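Local coordinates for protein phosphoglycolate phosphatase (Thermoplasma acidophilum, PDB 1L6R) that catalyses the magnesium-dependent dephosphorylation of 2-phosphoglycolate to glycolate and, less efficiently, the release of phosphate from pyrophosphate, at residues A9-V12 / D13-T17; E94-S97 / K98-S101; S209-S212 / Y213-I217. The protein carries 1 engineered substitution. All coordinates share one frame; numbering follows the deposited sequence.

Interaction 1. Residues A9-V12 / D13-T17. Engineered in segment 13-17: Asn15 (natural residue Thr). With CA (calcium ion), chain C; CA (calcium ion), chain D.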
loop_
_atom_site.group_PDB
_atom_site.type_symbol
_atom_site.label_atom_id
_atom_site.label_comp_id
_atom_site.label_asym_id
_atom_site.label_seq_id
_atom_site.Cartn_x
_atom_site.Cartn_y
_atom_site.Cartn_z
ATOM N N ALA A 9 13.768 9.063 -1.126
ATOM C CA ALA A 9 12.499 9.748 -1.365
ATOM C C ALA A 9 12.126 10.364 -0.022
ATOM O O ALA A 9 11.969 9.659 0.977
ATOM C CB ALA A 9 11.438 8.758 -1.829
ATOM N N ILE A 10 11.977 11.683 -0.012
ATOM C CA ILE A 10 11.722 12.418 1.217
ATOM C C ILE A 10 10.427 13.219 1.262
ATOM O O ILE A 10 10.102 13.936 0.315
ATOM C CB ILE A 10 12.888 13.407 1.468
ATOM C CG1 ILE A 10 14.232 12.681 1.350
ATOM C CG2 ILE A 10 12.741 14.064 2.832
ATOM C CD1 ILE A 10 15.437 13.603 1.448
ATOM N N ASP A 11 9.720 13.093 2.387
ATOM C CA ASP A 11 8.476 13.815 2.669
ATOM C C ASP A 11 8.885 15.257 2.986
ATOM O O ASP A 11 9.508 15.530 4.020
ATOM C CB ASP A 11 7.809 13.144 3.870
ATOM C CG ASP A 11 6.681 13.942 4.455
ATOM O OD1 ASP A 11 6.188 14.904 3.832
ATOM O OD2 ASP A 11 6.294 13.568 5.574
ATOM N N VAL A 12 8.540 16.175 2.095
ATOM C CA VAL A 12 8.917 17.576 2.260
ATOM C C VAL A 12 8.399 18.234 3.529
ATOM O O VAL A 12 9.173 18.721 4.361
ATOM C CB VAL A 12 8.420 18.424 1.055
ATOM C CG1 VAL A 12 8.645 19.913 1.310
ATOM C CG2 VAL A 12 9.149 18.001 -0.214
ATOM N N ASP A 13 7.089 18.227 3.695
ATOM C CA ASP A 13 6.493 18.877 4.844
ATOM C C ASP A 13 6.750 18.178 6.161
ATOM O O ASP A 13 6.851 18.822 7.206
ATOM C CB ASP A 13 5.014 19.042 4.574
ATOM C CG ASP A 13 4.772 19.615 3.204
ATOM O OD1 ASP A 13 4.527 18.843 2.251
ATOM O OD2 ASP A 13 4.872 20.850 3.072
ATOM N N GLY A 14 6.872 16.859 6.112
ATOM C CA GLY A 14 7.134 16.120 7.322
ATOM C C GLY A 14 8.563 16.120 7.821
ATOM O O GLY A 14 8.775 16.053 9.028
ATOM N N ASN A 15 9.533 16.257 6.921
ATOM C CA ASN A 15 10.940 16.132 7.303
ATOM C C ASN A 15 11.914 17.224 6.918
ATOM O O ASN A 15 13.045 17.210 7.394
ATOM C CB ASN A 15 11.471 14.821 6.725
ATOM C CG ASN A 15 10.749 13.616 7.268
ATOM O OD1 ASN A 15 11.076 13.112 8.351
ATOM N ND2 ASN A 15 9.737 13.156 6.539
ATOM N N LEU A 16 11.511 18.148 6.056
ATOM C CA LEU A 16 12.442 19.187 5.626
ATOM C C LEU A 16 12.124 20.555 6.178
ATOM O O LEU A 16 12.748 21.533 5.784
ATOM C CB LEU A 16 12.481 19.254 4.090
ATOM C CG LEU A 16 12.902 17.967 3.379
ATOM C CD1 LEU A 16 12.973 18.206 1.876
ATOM C CD2 LEU A 16 14.271 17.519 3.898
ATOM N N THR A 17 11.173 20.635 7.102
ATOM C CA THR A 17 10.780 21.924 7.653
ATOM C C THR A 17 10.934 22.033 9.161
ATOM O O THR A 17 11.002 21.023 9.868
ATOM C CB THR A 17 9.316 22.254 7.277
ATOM O OG1 THR A 17 8.432 21.275 7.850
ATOM C CG2 THR A 17 9.142 22.247 5.763
HETATM CA CA CA C . 4.298 12.852 6.676
HETATM CA CA CA D . 7.194 16.426 10.991
HETATM O O HOH W 1 4.475 16.210 2.223
HETATM O O HOH W 2 3.489 14.126 4.482
HETATM O O HOH W 3 7.635 18.603 9.740
HETATM O O HOH W 4 3.071 14.867 7.489
HETATM O O HOH W 5 4.911 17.429 10.541
HETATM O O HOH W 6 9.238 15.471 11.934
#
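The carboxylate of Asp11 is the flat group that organises this turn, and Gly14 N comes to it from above: the N-H reaches OD1 at 3.1 Å, 59° out of the carboxylate plane. This is an N-cap bond, made by the residue just before the helix. OD2 lies 2.4 Å from a calcium ion whose shell is completed by waters and by Asp177, Asn180 and Asp181. With CG anti to the backbone N (chi1 168°), the carboxylate stands over the start of the helix, OD1 toward Gly14 N and OD2 toward the metal. A CB placed on Gly14 would lie 1.9 Å from Asp11 OD2, which a side chain could not occupy. Gly14 O binds a second calcium at 2.5 Å, shared with Asp177, and water 3 joins that ion to Asp13 O. Water 1 donates to Asp11 OD1; its link to Asp13 OD1, also near Ser45, is doubtful because Asp13 is modelled twice. Two backbone bonds close the turn, Asn15 N to Asp11 O (3.0 Å) and Leu16 N to Val12 O (2.9 Å); Asn15 is an engineered replacement of the natural threonine. This is HAD motif I, the DxD sequence ending the first strand of the Rossmann-like core, with Asp11 the nucleophile. The Leu16 side chain crosses that of Ile10 at about a right angle, CD2 lying 3.9 Å from Ile10 CG2, and continues onto helix 25-36, while strand 7-11 runs between parallel strands 40-44 and 172-175.

Interaction 2. Residues E94-S97 / K98-S101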
loop_
_atom_site.group_PDB
_atom_site.type_symbol
_atom_site.label_atom_id
_atom_site.label_comp_id
_atom_site.label_asym_id
_atom_site.label_seq_id
_atom_site.Cartn_x
_atom_site.Cartn_y
_atom_site.Cartn_z
ATOM N N GLU A 94 -17.283 20.490 -4.455
ATOM C CA GLU A 94 -18.329 21.422 -4.853
ATOM C C GLU A 94 -19.654 21.061 -4.183
ATOM O O GLU A 94 -20.343 21.931 -3.651
ATOM C CB GLU A 94 -18.487 21.407 -6.377
ATOM C CG GLU A 94 -19.537 22.367 -6.917
ATOM C CD GLU A 94 -19.684 22.281 -8.430
ATOM O OE1 GLU A 94 -20.555 22.983 -8.988
ATOM O OE2 GLU A 94 -18.927 21.510 -9.063
ATOM N N GLU A 95 -19.994 19.776 -4.192
ATOM C CA GLU A 95 -21.242 19.309 -3.591
ATOM C C GLU A 95 -21.217 19.372 -2.065
ATOM O O GLU A 95 -22.140 19.892 -1.431
ATOM C CB GLU A 95 -21.528 17.868 -4.027
ATOM C CG GLU A 95 -21.533 17.649 -5.533
ATOM C CD GLU A 95 -21.779 16.200 -5.914
ATOM O OE1 GLU A 95 -21.006 15.324 -5.469
ATOM O OE2 GLU A 95 -22.744 15.936 -6.662
ATOM N N MET A 96 -20.149 18.847 -1.479
ATOM C CA MET A 96 -20.014 18.802 -0.030
ATOM C C MET A 96 -19.951 20.182 0.627
ATOM O O MET A 96 -20.418 20.365 1.755
ATOM C CB MET A 96 -18.771 17.986 0.328
ATOM C CG MET A 96 -18.805 17.347 1.699
ATOM S SD MET A 96 -20.221 16.240 1.937
ATOM C CE MET A 96 -19.980 15.067 0.654
ATOM N N SER A 97 -19.384 21.157 -0.071
ATOM C CA SER A 97 -19.275 22.497 0.490
ATOM C C SER A 97 -20.649 23.150 0.658
ATOM O O SER A 97 -20.785 24.155 1.355
ATOM C CB SER A 97 -18.388 23.369 -0.403
ATOM O OG SER A 97 -19.008 23.605 -1.659
ATOM N N LYS A 98 -21.666 22.572 0.031
ATOM C CA LYS A 98 -23.009 23.127 0.134
ATOM C C LYS A 98 -23.709 22.732 1.431
ATOM O O LYS A 98 -24.643 23.408 1.864
ATOM C CB LYS A 98 -23.859 22.683 -1.061
ATOM C CG LYS A 98 -23.365 23.206 -2.400
ATOM C CD LYS A 98 -24.178 22.615 -3.547
ATOM C CE LYS A 98 -23.674 23.107 -4.896
ATOM N NZ LYS A 98 -24.393 22.460 -6.034
ATOM N N ARG A 99 -23.265 21.648 2.061
ATOM C CA ARG A 99 -23.907 21.207 3.295
ATOM C C ARG A 99 -22.975 20.907 4.464
ATOM O O ARG A 99 -23.389 20.303 5.456
ATOM C CB ARG A 99 -24.792 19.995 3.007
ATOM C CG ARG A 99 -24.103 18.873 2.262
ATOM C CD ARG A 99 -25.098 18.163 1.357
ATOM N NE ARG A 99 -24.544 16.945 0.776
ATOM C CZ ARG A 99 -24.220 15.872 1.485
ATOM N NH1 ARG A 99 -24.397 15.876 2.797
ATOM N NH2 ARG A 99 -23.725 14.797 0.888
ATOM N N THR A 100 -21.717 21.321 4.341
ATOM C CA THR A 100 -20.736 21.138 5.408
ATOM C C THR A 100 -19.765 22.305 5.356
ATOM O O THR A 100 -19.885 23.188 4.513
ATOM C CB THR A 100 -19.915 19.842 5.259
ATOM O OG1 THR A 100 -19.020 19.965 4.148
ATOM C CG2 THR A 100 -20.823 18.645 5.057
ATOM N N SER A 101 -18.795 22.294 6.263
ATOM C CA SER A 101 -17.795 23.347 6.328
ATOM C C SER A 101 -16.631 23.088 5.368
ATOM O O SER A 101 -15.693 23.884 5.312
ATOM C CB SER A 101 -17.253 23.452 7.750
ATOM O OG SER A 101 -16.593 22.252 8.107
HETATM O O HOH W 7 -22.804 23.705 -8.028
HETATM O O HOH W 8 -20.466 25.456 3.460
#
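Met96 leaves its backbone with CG anti to N (chi1 -155°) and then bends at both following torsions, which lays its sulfur over one face of the Arg99 guanidinium. SD stands 3.9 Å above that plane, offset toward the rim, and CE lies 3.8 Å from Arg99 NH2. Thr100 holds OG1 between its backbone N and carbonyl carbon (chi1 71°), a setting that brings the hydroxyl to Met96 O at 2.8 Å while CG2 rests near the Met96 sulfur. Met96 O is thus gripped twice: Arg99 N donates to it at 3.1 Å, and this N-H and Thr100 OG1 each lie far out of the carbonyl plane, on opposite faces. Thr100 OG1 also has a bond with Met102 N, so the hydroxyl links the C-terminal part of helix 87-96 to the chain that follows. One residue earlier, Lys98 N donates to Glu95 O at 3.1 Å, a second bond spanning three residues. Lys98 runs extended back along the helix, its methylenes passing Glu94 O, until NZ and Glu94 OE1 share water 7. Ser97 OG bonds to Glu94 O at 2.9 Å. Outside the turn, Arg99 NH1 bonds to Tyr126 OH, and Met96 packs on helix 124-132. Chemically, the carbonyls at this helix end find donors in backbone N-H groups and hydroxyls; with Lys98 NZ and Glu94 OE1 4.9 Å apart, the two side chains are bridged by water 7, with no direct salt bridge.

Interaction 3. Residues S209-S212 / Y213-I217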
loop_
_atom_site.group_PDB
_atom_site.type_symbol
_atom_site.label_atom_id
_atom_site.label_comp_id
_atom_site.label_asym_id
_atom_site.label_seq_id
_atom_site.Cartn_x
_atom_site.Cartn_y
_atom_site.Cartn_z
ATOM N N SER A 209 16.398 8.688 13.935
ATOM C CA SER A 209 17.298 9.787 14.262
ATOM C C SER A 209 17.082 10.380 15.655
ATOM O O SER A 209 16.008 10.255 16.251
ATOM C CB SER A 209 17.146 10.894 13.210
ATOM O OG SER A 209 17.986 12.003 13.501
ATOM N N ASP A 210 18.127 11.016 16.177
ATOM C CA ASP A 210 18.062 11.692 17.469
ATOM C C ASP A 210 17.565 13.120 17.245
ATOM O O ASP A 210 17.329 13.859 18.202
ATOM C CB ASP A 210 19.456 11.773 18.114
ATOM C CG ASP A 210 20.062 10.410 18.379
ATOM O OD1 ASP A 210 19.461 9.637 19.156
ATOM O OD2 ASP A 210 21.136 10.112 17.813
ATOM N N TYR A 211 17.381 13.489 15.977
ATOM C CA TYR A 211 16.974 14.843 15.606
ATOM C C TYR A 211 15.653 14.905 14.853
ATOM O O TYR A 211 15.151 13.895 14.379
ATOM C CB TYR A 211 18.048 15.465 14.706
ATOM C CG TYR A 211 19.434 15.500 15.316
ATOM C CD1 TYR A 211 19.811 16.543 16.162
ATOM C CD2 TYR A 211 20.351 14.483 15.069
ATOM C CE1 TYR A 211 21.071 16.567 16.750
ATOM C CE2 TYR A 211 21.624 14.497 15.659
ATOM C CZ TYR A 211 21.966 15.542 16.494
ATOM O OH TYR A 211 23.218 15.581 17.075
ATOM N N SER A 212 15.120 16.116 14.736
ATOM C CA SER A 212 13.885 16.374 14.003
ATOM C C SER A 212 14.012 17.753 13.357
ATOM O O SER A 212 15.042 18.426 13.480
ATOM C CB SER A 212 12.677 16.405 14.943
ATOM O OG SER A 212 12.562 15.212 15.689
ATOM N N TYR A 213 12.942 18.160 12.681
ATOM C CA TYR A 213 12.843 19.467 12.040
ATOM C C TYR A 213 13.909 19.772 10.996
ATOM O O TYR A 213 14.347 20.917 10.837
ATOM C CB TYR A 213 12.789 20.553 13.125
ATOM C CG TYR A 213 11.510 20.500 13.946
ATOM C CD1 TYR A 213 10.259 20.649 13.342
ATOM C CD2 TYR A 213 11.551 20.312 15.333
ATOM C CE1 TYR A 213 9.080 20.614 14.093
ATOM C CE2 TYR A 213 10.376 20.274 16.094
ATOM C CZ TYR A 213 9.146 20.426 15.466
ATOM O OH TYR A 213 7.981 20.384 16.210
ATOM N N GLY A 214 14.303 18.732 10.273
ATOM C CA GLY A 214 15.292 18.879 9.225
ATOM C C GLY A 214 16.671 18.404 9.611
ATOM O O GLY A 214 17.462 18.031 8.751
ATOM N N GLU A 215 16.957 18.402 10.909
ATOM C CA GLU A 215 18.270 17.975 11.371
ATOM C C GLU A 215 18.463 16.469 11.304
ATOM O O GLU A 215 19.581 15.976 11.447
ATOM C CB GLU A 215 18.534 18.509 12.785
ATOM C CG GLU A 215 18.646 20.027 12.789
ATOM C CD GLU A 215 19.304 20.597 14.025
ATOM O OE1 GLU A 215 19.408 21.840 14.100
ATOM O OE2 GLU A 215 19.718 19.814 14.906
ATOM N N GLU A 216 17.385 15.728 11.059
ATOM C CA GLU A 216 17.514 14.281 10.947
ATOM C C GLU A 216 18.116 13.894 9.596
ATOM O O GLU A 216 18.710 12.828 9.460
ATOM C CB GLU A 216 16.149 13.577 11.103
ATOM C CG GLU A 216 15.163 13.761 9.946
ATOM C CD GLU A 216 14.223 14.922 10.165
ATOM O OE1 GLU A 216 14.675 15.971 10.663
ATOM O OE2 GLU A 216 13.021 14.783 9.821
ATOM N N ILE A 217 17.986 14.765 8.598
ATOM C CA ILE A 217 18.489 14.430 7.271
ATOM C C ILE A 217 19.988 14.145 7.266
ATOM O O ILE A 217 20.428 13.105 6.759
ATOM C CB ILE A 217 18.141 15.545 6.255
ATOM C CG1 ILE A 217 16.619 15.779 6.243
ATOM C CG2 ILE A 217 18.650 15.167 4.878
ATOM C CD1 ILE A 217 15.782 14.538 5.937
#
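Ser212 and Glu215 close a type I' beta turn, whose two central residues both have positive phi: Tyr213 and, at 103°, Gly214. At Gly214 these backbone angles leave a CB no place beside the preceding carbonyl oxygen. Glu215 N donates to Ser212 O at 3.2 Å from above the carbonyl plane. A side chain then fixes the turn: Glu216 holds CG between its backbone N and carbonyl carbon (chi1 71°) and bends again at the next bond, so that OE1 accepts from Gly214 N at 2.8 Å, on its syn side and 25° out of the carboxylate plane. OE1 also lies 3.3 Å from Ser212 C. Replacing Glu216 with an alanine would probably leave Gly214 N without this acceptor and the turn less firmly held. Nearby, Tyr211 and Glu215 cross with ring CD1 3.5 Å from OE2, while Glu215 OE1 forms a salt bridge to Lys26. Ser209 OG, 3.4 Å from Glu216 CB, accepts from Tyr211 N in an ST turn and also bonds to Gln219. The segment thus joins edge strand 207-208 to helix 215-223; Ser209 and Tyr211 keep backbone bonds to Cys193 and Ala195, and Ile217 packs on helix 25-36.

Overall arrangement
Interactions 1 and 3 are neighbours, their centres about 11 Å apart, and they touch directly: Leu16 CD2 meets Ile217 CG1 at 3.7 Å, and Thr17 O approaches Tyr213 CD1 at 3.6 Å. Interaction 1 supplies the nucleophile and calcium ligands, while interaction 3 borders the same site, with the side chain of Glu216 about 6 Å from that of Asp177 and the side chain of Tyr213 about 6 Å from a calcium ion. Interaction 2 stands apart, its centre about 31 Å from that of interaction 1; interactions 2 and 3 lie on opposite sides of the chain's centre, their centres about 39 Å apart. Interaction 2 lies at the C-terminal end of helix 87-96, which packs on helix 124-132, probably within the cap module common in HAD phosphatases.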